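Local coordinates for protein acetylornithine aminotransferase (Aquifex aeolicus, PDB 2EH6) that transfers the amino group of N(2)-acetyl-L-ornithine to 2-oxoglutarate with the help of pyridoxal 5'-phosphate, a step of arginine biosynthesis, at residues Ala106-Lys117 and Glu204-Asp212. Numbering follows the deposited sequence.
Sequences ARKYWRDKGKNK and EKDVLLIID. With PLP (pyridoxal-5'-phosphate), chain C.
Helix 106-112 runs nearly antiparallel to strand 208-212, at 163° with 10.9 Å between the axes, and A106 faces L208 with their CA atoms 7.2 Å apart. L208 fills the middle of the interface with its two methyls parted: CD1 meets A106 CB at 3.7 Å, whereas CD2 lies 3.9 Å from Y109 CE2. I210 CD1 also reaches A106 CB, deeper along the strand. The indole of W110 lies beside L208, its NE1 3.8 Å from L208 CG, but the polar partner of that N-H is the carbonyl oxygen of A174. Both faces of this ring are covered within its own segment, one by Y109 CD2 and the other by K117 CD, which sits 3.6 Å above the ring centre. With CG anti to the carbonyl carbon (chi1 -68°), the ring reaches D206, where CH2 comes within 3.2 Å of OD2; ring and carboxylate planes stand 72° apart. Putting an alanine in place of W110 would probably open a gap between Y109 and K117 and leave the A174 carbonyl without its indole donor. On the K117 side of the indole, two extended lysines converge on D206: K115 NZ forms a salt bridge with OD2 at 3.5 Å, and K117 NZ makes a longer one to the same oxygen. K115 follows the Schellman motif at G114 that ends the helix. The contact thus packs the C-terminal end of helix 95-112 against a parallel strand of the large-domain sheet of this fold-type I aminotransferase. That strand, hydrogen-bonded to strand 173-178 and joined to helix 192-205 by the turn at D206, leads to D212, whose OD2 meets PLP N1; F120 of strand 119-123 and V258 of helix 256-259 add to the apolar layer, and R111 reaches E148 of the second subunit.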
ATOM      1  N   ALA A 106      -3.436  -9.526 -15.531  1.00 28.91           N
ATOM      2  CA  ALA A 106      -3.892  -9.497 -16.912  1.00 30.26           C
ATOM      3  C   ALA A 106      -2.764  -9.853 -17.879  1.00 32.24           C
ATOM      4  O   ALA A 106      -2.973 -10.612 -18.826  1.00 31.12           O
ATOM      5  CB  ALA A 106      -4.449  -8.127 -17.245  1.00 28.51           C
ATOM      6  N   ARG A 107      -1.578  -9.295 -17.649  1.00 31.60           N
ATOM      7  CA  ARG A 107      -0.438  -9.589 -18.512  1.00 30.77           C
ATOM      8  C   ARG A 107      -0.011 -11.042 -18.391  1.00 31.78           C
ATOM      9  O   ARG A 107       0.195 -11.715 -19.403  1.00 32.43           O
ATOM     10  CB  ARG A 107       0.749  -8.673 -18.194  1.00 29.41           C
ATOM     11  CG  ARG A 107       0.648  -7.317 -18.864  1.00 29.57           C
ATOM     12  CD  ARG A 107       1.920  -6.506 -18.738  1.00 28.73           C
ATOM     13  NE  ARG A 107       1.825  -5.279 -19.530  1.00 28.02           N
ATOM     14  CZ  ARG A 107       2.730  -4.305 -19.524  1.00 27.32           C
ATOM     15  NH1 ARG A 107       3.815  -4.404 -18.762  1.00 28.62           N
ATOM     16  NH2 ARG A 107       2.546  -3.226 -20.275  1.00 27.75           N
ATOM     17  N   LYS A 108       0.115 -11.538 -17.163  1.00 30.53           N
ATOM     18  CA  LYS A 108       0.526 -12.921 -16.975  1.00 31.54           C
ATOM     19  C   LYS A 108      -0.523 -13.887 -17.519  1.00 33.21           C
ATOM     20  O   LYS A 108      -0.187 -14.957 -18.037  1.00 31.76           O
ATOM     21  CB  LYS A 108       0.796 -13.221 -15.500  1.00 32.21           C
ATOM     22  CG  LYS A 108       1.350 -14.611 -15.287  1.00 31.13           C
ATOM     23  CD  LYS A 108       1.994 -14.779 -13.934  1.00 32.53           C
ATOM     24  CE  LYS A 108       2.587 -16.168 -13.797  1.00 30.74           C
ATOM     25  NZ  LYS A 108       1.538 -17.223 -13.961  1.00 31.20           N
ATOM     26  N   TYR A 109      -1.790 -13.498 -17.417  1.00 33.04           N
ATOM     27  CA  TYR A 109      -2.885 -14.323 -17.912  1.00 34.94           C
ATOM     28  C   TYR A 109      -2.646 -14.727 -19.369  1.00 35.66           C
ATOM     29  O   TYR A 109      -2.686 -15.912 -19.710  1.00 36.45           O
ATOM     30  CB  TYR A 109      -4.202 -13.555 -17.817  1.00 33.06           C
ATOM     31  CG  TYR A 109      -5.372 -14.259 -18.464  1.00 32.14           C
ATOM     32  CD1 TYR A 109      -5.876 -15.445 -17.936  1.00 33.01           C
ATOM     33  CD2 TYR A 109      -5.980 -13.735 -19.603  1.00 33.82           C
ATOM     34  CE1 TYR A 109      -6.964 -16.091 -18.522  1.00 33.99           C
ATOM     35  CE2 TYR A 109      -7.068 -14.374 -20.201  1.00 34.73           C
ATOM     36  CZ  TYR A 109      -7.553 -15.548 -19.653  1.00 35.77           C
ATOM     37  OH  TYR A 109      -8.628 -16.182 -20.237  1.00 38.64           O
ATOM     38  N   TRP A 110      -2.398 -13.732 -20.218  1.00 34.77           N
ATOM     39  CA  TRP A 110      -2.166 -13.973 -21.638  1.00 36.01           C
ATOM     40  C   TRP A 110      -0.857 -14.701 -21.904  1.00 36.37           C
ATOM     41  O   TRP A 110      -0.747 -15.445 -22.878  1.00 37.38           O
ATOM     42  CB  TRP A 110      -2.213 -12.652 -22.412  1.00 33.97           C
ATOM     43  CG  TRP A 110      -3.581 -12.041 -22.439  1.00 36.65           C
ATOM     44  CD1 TRP A 110      -3.953 -10.835 -21.916  1.00 36.48           C
ATOM     45  CD2 TRP A 110      -4.767 -12.615 -23.005  1.00 35.90           C
ATOM     46  NE1 TRP A 110      -5.295 -10.622 -22.122  1.00 36.13           N
ATOM     47  CE2 TRP A 110      -5.819 -11.698 -22.789  1.00 35.13           C
ATOM     48  CE3 TRP A 110      -5.042 -13.816 -23.678  1.00 37.17           C
ATOM     49  CZ2 TRP A 110      -7.128 -11.943 -23.220  1.00 35.99           C
ATOM     50  CZ3 TRP A 110      -6.348 -14.060 -24.107  1.00 35.69           C
ATOM     51  CH2 TRP A 110      -7.372 -13.126 -23.876  1.00 36.36           C
ATOM     52  N   ARG A 111       0.135 -14.490 -21.045  1.00 36.54           N
ATOM     53  CA  ARG A 111       1.416 -15.170 -21.193  1.00 37.34           C
ATOM     54  C   ARG A 111       1.234 -16.657 -20.914  1.00 38.41           C
ATOM     55  O   ARG A 111       1.816 -17.503 -21.601  1.00 37.40           O
ATOM     56  CB  ARG A 111       2.455 -14.591 -20.227  1.00 36.80           C
ATOM     57  CG  ARG A 111       3.030 -13.254 -20.660  1.00 36.68           C
ATOM     58  CD  ARG A 111       4.067 -13.428 -21.762  1.00 36.65           C
ATOM     59  NE  ARG A 111       5.338 -13.942 -21.253  1.00 36.63           N
ATOM     60  CZ  ARG A 111       6.255 -13.204 -20.629  1.00 36.49           C
ATOM     61  NH1 ARG A 111       6.050 -11.908 -20.432  1.00 36.90           N
ATOM     62  NH2 ARG A 111       7.383 -13.760 -20.205  1.00 35.57           N
ATOM     63  N   ASP A 112       0.427 -16.982 -19.910  1.00 37.54           N
ATOM     64  CA  ASP A 112       0.173 -18.387 -19.597  1.00 40.86           C
ATOM     65  C   ASP A 112      -0.531 -19.101 -20.754  1.00 41.41           C
ATOM     66  O   ASP A 112      -0.448 -20.312 -20.925  1.00 42.86           O
ATOM     67  CB  ASP A 112      -0.714 -18.456 -18.348  1.00 40.40           C
ATOM     68  CG  ASP A 112       0.051 -17.967 -17.126  1.00 41.42           C
ATOM     69  OD1 ASP A 112       1.259 -18.197 -17.069  1.00 39.17           O
ATOM     70  OD2 ASP A 112      -0.572 -17.401 -16.228  1.00 42.43           O
ATOM     71  N   LYS A 113      -1.281 -18.300 -21.537  1.00 42.41           N
ATOM     72  CA  LYS A 113      -2.061 -18.868 -22.638  1.00 44.32           C
ATOM     73  C   LYS A 113      -1.272 -18.906 -23.947  1.00 44.89           C
ATOM     74  O   LYS A 113      -1.777 -19.274 -25.000  1.00 45.43           O
ATOM     75  CB  LYS A 113      -3.307 -18.007 -22.821  1.00 44.36           C
ATOM     76  CG  LYS A 113      -4.322 -18.201 -21.693  1.00 45.80           C
ATOM     77  CD  LYS A 113      -5.755 -17.924 -22.154  1.00 47.27           C
ATOM     78  CE  LYS A 113      -6.791 -18.306 -21.093  1.00 49.88           C
ATOM     79  NZ  LYS A 113      -6.530 -19.664 -20.623  1.00 50.97           N
ATOM     80  N   GLY A 114      -0.006 -18.453 -23.870  1.00 45.46           N
ATOM     81  CA  GLY A 114       0.860 -18.519 -25.046  1.00 47.56           C
ATOM     82  C   GLY A 114       0.699 -17.307 -25.973  1.00 49.23           C
ATOM     83  O   GLY A 114       1.198 -17.277 -27.091  1.00 49.88           O
ATOM     84  N   LYS A 115      -0.032 -16.288 -25.485  1.00 49.73           N
ATOM     85  CA  LYS A 115      -0.328 -15.152 -26.356  1.00 50.58           C
ATOM     86  C   LYS A 115       0.492 -13.906 -26.012  1.00 52.21           C
ATOM     87  O   LYS A 115       0.975 -13.737 -24.900  1.00 52.89           O
ATOM     88  CB  LYS A 115      -1.824 -14.850 -26.255  1.00 50.89           C
ATOM     89  CG  LYS A 115      -2.680 -16.007 -26.772  1.00 51.92           C
ATOM     90  CD  LYS A 115      -4.169 -15.658 -26.820  1.00 53.92           C
ATOM     91  CE  LYS A 115      -5.022 -16.819 -27.341  1.00 54.97           C
ATOM     92  NZ  LYS A 115      -6.434 -16.437 -27.333  1.00 55.19           N
ATOM     93  N   ASN A 116       0.655 -13.026 -26.997  1.00 52.29           N
ATOM     94  CA  ASN A 116       1.438 -11.810 -26.819  1.00 52.52           C
ATOM     95  C   ASN A 116       0.592 -10.548 -26.681  1.00 51.19           C
ATOM     96  O   ASN A 116       0.613  -9.671 -27.548  1.00 51.76           O
ATOM     97  CB  ASN A 116       2.420 -11.650 -27.988  1.00 55.18           C
ATOM     98  CG  ASN A 116       3.284 -10.407 -27.862  1.00 57.98           C
ATOM     99  OD1 ASN A 116       3.957 -10.200 -26.849  1.00 59.36           O
ATOM    100  ND2 ASN A 116       3.272  -9.572 -28.896  1.00 59.42           N
ATOM    101  N   LYS A 117      -0.155 -10.464 -25.587  1.00 48.05           N
ATOM    102  CA  LYS A 117      -0.989  -9.299 -25.322  1.00 45.69           C
ATOM    103  C   LYS A 117      -0.453  -8.655 -24.053  1.00 43.24           C
ATOM    104  O   LYS A 117      -0.470  -9.268 -22.990  1.00 42.50           O
ATOM    105  CB  LYS A 117      -2.445  -9.715 -25.115  1.00 44.05           C
ATOM    106  CG  LYS A 117      -3.074 -10.393 -26.312  1.00 44.47           C
ATOM    107  CD  LYS A 117      -4.537 -10.681 -26.049  1.00 45.29           C
ATOM    108  CE  LYS A 117      -5.231 -11.198 -27.290  1.00 45.86           C
ATOM    109  NZ  LYS A 117      -6.702 -11.252 -27.092  1.00 46.89           N
ATOM    110  N   GLU A 204     -15.763  -9.866 -28.081  1.00 54.79           N
ATOM    111  CA  GLU A 204     -15.478 -10.138 -29.495  1.00 55.56           C
ATOM    112  C   GLU A 204     -13.990 -10.002 -29.871  1.00 54.65           C
ATOM    113  O   GLU A 204     -13.451 -10.761 -30.663  1.00 55.28           O
ATOM    114  CB  GLU A 204     -16.347  -9.219 -30.353  1.00 57.74           C
ATOM    115  CG  GLU A 204     -17.820  -9.621 -30.303  1.00 61.99           C
ATOM    116  CD  GLU A 204     -18.612  -8.783 -31.286  1.00 64.33           C
ATOM    117  OE1 GLU A 204     -18.312  -8.827 -32.472  1.00 65.94           O
ATOM    118  OE2 GLU A 204     -19.543  -8.100 -30.855  1.00 66.19           O
ATOM    119  N   LYS A 205     -13.323  -8.971 -29.309  1.00 52.60           N
ATOM    120  CA  LYS A 205     -11.888  -8.803 -29.591  1.00 49.64           C
ATOM    121  C   LYS A 205     -11.016  -9.703 -28.703  1.00 48.07           C
ATOM    122  O   LYS A 205      -9.800  -9.788 -28.849  1.00 46.22           O
ATOM    123  CB  LYS A 205     -11.510  -7.332 -29.362  1.00 51.92           C
ATOM    124  CG  LYS A 205     -11.960  -6.422 -30.505  1.00 53.52           C
ATOM    125  CD  LYS A 205     -11.308  -6.794 -31.836  1.00 55.23           C
ATOM    126  CE  LYS A 205     -11.632  -5.785 -32.943  1.00 55.02           C
ATOM    127  NZ  LYS A 205     -13.080  -5.690 -33.121  1.00 55.12           N
ATOM    128  N   ASP A 206     -11.682 -10.361 -27.732  1.00 46.27           N
ATOM    129  CA  ASP A 206     -10.972 -11.208 -26.762  1.00 46.61           C
ATOM    130  C   ASP A 206      -9.982 -10.406 -25.905  1.00 45.85           C
ATOM    131  O   ASP A 206      -8.795 -10.699 -25.807  1.00 44.91           O
ATOM    132  CB  ASP A 206     -10.252 -12.341 -27.500  1.00 48.19           C
ATOM    133  CG  ASP A 206     -10.045 -13.521 -26.552  1.00 50.85           C
ATOM    134  OD1 ASP A 206     -11.008 -13.893 -25.876  1.00 53.27           O
ATOM    135  OD2 ASP A 206      -8.945 -14.069 -26.516  1.00 53.17           O
ATOM    136  N   VAL A 207     -10.526  -9.331 -25.297  1.00 43.46           N
ATOM    137  CA  VAL A 207      -9.724  -8.487 -24.416  1.00 41.09           C
ATOM    138  C   VAL A 207     -10.336  -8.420 -23.014  1.00 38.97           C
ATOM    139  O   VAL A 207     -11.545  -8.334 -22.843  1.00 36.00           O
ATOM    140  CB  VAL A 207      -9.690  -7.082 -25.020  1.00 41.88           C
ATOM    141  CG1 VAL A 207      -9.100  -6.095 -24.014  1.00 42.86           C
ATOM    142  CG2 VAL A 207      -8.850  -7.076 -26.283  1.00 42.98           C
ATOM    143  N   LEU A 208      -9.486  -8.463 -21.991  1.00 35.68           N
ATOM    144  CA  LEU A 208      -9.957  -8.427 -20.610  1.00 34.13           C
ATOM    145  C   LEU A 208     -10.540  -7.080 -20.216  1.00 31.90           C
ATOM    146  O   LEU A 208     -10.011  -6.030 -20.577  1.00 32.64           O
ATOM    147  CB  LEU A 208      -8.819  -8.777 -19.644  1.00 33.22           C
ATOM    148  CG  LEU A 208      -8.193 -10.172 -19.722  1.00 34.24           C
ATOM    149  CD1 LEU A 208      -7.087 -10.290 -18.674  1.00 33.09           C
ATOM    150  CD2 LEU A 208      -9.261 -11.232 -19.494  1.00 33.34           C
ATOM    151  N   LEU A 209     -11.641  -7.124 -19.474  1.00 31.65           N
ATOM    152  CA  LEU A 209     -12.295  -5.917 -18.989  1.00 31.21           C
ATOM    153  C   LEU A 209     -11.929  -5.784 -17.514  1.00 30.52           C
ATOM    154  O   LEU A 209     -12.263  -6.645 -16.699  1.00 29.45           O
ATOM    155  CB  LEU A 209     -13.816  -6.020 -19.144  1.00 31.31           C
ATOM    156  CG  LEU A 209     -14.638  -4.868 -18.556  1.00 32.69           C
ATOM    157  CD1 LEU A 209     -14.203  -3.553 -19.178  1.00 29.26           C
ATOM    158  CD2 LEU A 209     -16.118  -5.114 -18.788  1.00 32.00           C
ATOM    159  N   ILE A 210     -11.225  -4.708 -17.183  1.00 31.40           N
ATOM    160  CA  ILE A 210     -10.791  -4.457 -15.814  1.00 29.27           C
ATOM    161  C   ILE A 210     -11.455  -3.183 -15.336  1.00 28.05           C
ATOM    162  O   ILE A 210     -11.195  -2.102 -15.866  1.00 28.51           O
ATOM    163  CB  ILE A 210      -9.265  -4.269 -15.745  1.00 30.80           C
ATOM    164  CG1 ILE A 210      -8.568  -5.483 -16.359  1.00 30.32           C
ATOM    165  CG2 ILE A 210      -8.827  -4.056 -14.289  1.00 28.24           C
ATOM    166  CD1 ILE A 210      -7.115  -5.246 -16.710  1.00 31.86           C
ATOM    167  N   ILE A 211     -12.328  -3.311 -14.346  1.00 27.42           N
ATOM    168  CA  ILE A 211     -13.026  -2.151 -13.821  1.00 27.05           C
ATOM    169  C   ILE A 211     -12.434  -1.755 -12.477  1.00 27.01           C
ATOM    170  O   ILE A 211     -12.330  -2.566 -11.555  1.00 23.84           O
ATOM    171  CB  ILE A 211     -14.539  -2.428 -13.659  1.00 27.50           C
ATOM    172  CG1 ILE A 211     -15.129  -2.865 -15.006  1.00 28.02           C
ATOM    173  CG2 ILE A 211     -15.246  -1.180 -13.151  1.00 27.86           C
ATOM    174  CD1 ILE A 211     -16.609  -3.211 -14.960  1.00 30.18           C
ATOM    175  N   ASP A 212     -12.030  -0.495 -12.390  1.00 27.62           N
ATOM    176  CA  ASP A 212     -11.450   0.041 -11.171  1.00 25.71           C
ATOM    177  C   ASP A 212     -12.600   0.506 -10.280  1.00 24.40           C
ATOM    178  O   ASP A 212     -13.191   1.552 -10.536  1.00 24.46           O
ATOM    179  CB  ASP A 212     -10.550   1.236 -11.511  1.00 25.31           C
ATOM    180  CG  ASP A 212      -9.882   1.834 -10.284  1.00 27.45           C
ATOM    181  OD1 ASP A 212     -10.414   1.663  -9.166  1.00 29.57           O
ATOM    182  OD2 ASP A 212      -8.835   2.493 -10.437  1.00 28.31           O
TER
HETATM  183  N1  PLP C1001      -8.272   4.326  -8.439  1.00 40.84           N
HETATM  184  C2  PLP C1001      -9.399   5.032  -8.227  1.00 41.06           C
HETATM  185  C2A PLP C1001     -10.561   4.905  -9.177  1.00 40.23           C
HETATM  186  C3  PLP C1001      -9.501   5.893  -7.116  1.00 43.17           C
HETATM  187  O3  PLP C1001     -10.645   6.611  -6.897  1.00 48.34           O
HETATM  188  C4  PLP C1001      -8.386   6.001  -6.220  1.00 41.56           C
HETATM  189  C4A PLP C1001      -8.499   6.897  -5.045  1.00 43.09           C
HETATM  190  C5  PLP C1001      -7.191   5.221  -6.496  1.00 40.82           C
HETATM  191  C6  PLP C1001      -7.190   4.393  -7.628  1.00 41.32           C
HETATM  192  C5A PLP C1001      -5.972   5.296  -5.590  1.00 40.81           C
HETATM  193  O4P PLP C1001      -6.238   4.585  -4.380  1.00 41.58           O
HETATM  194  P   PLP C1001      -4.940   4.677  -3.409  1.00 39.36           P
HETATM  195  O1P PLP C1001      -5.249   3.933  -2.167  1.00 39.63           O
HETATM  196  O2P PLP C1001      -3.646   4.041  -4.091  1.00 41.05           O
HETATM  197  O3P PLP C1001      -4.649   6.222  -3.064  1.00 38.70           O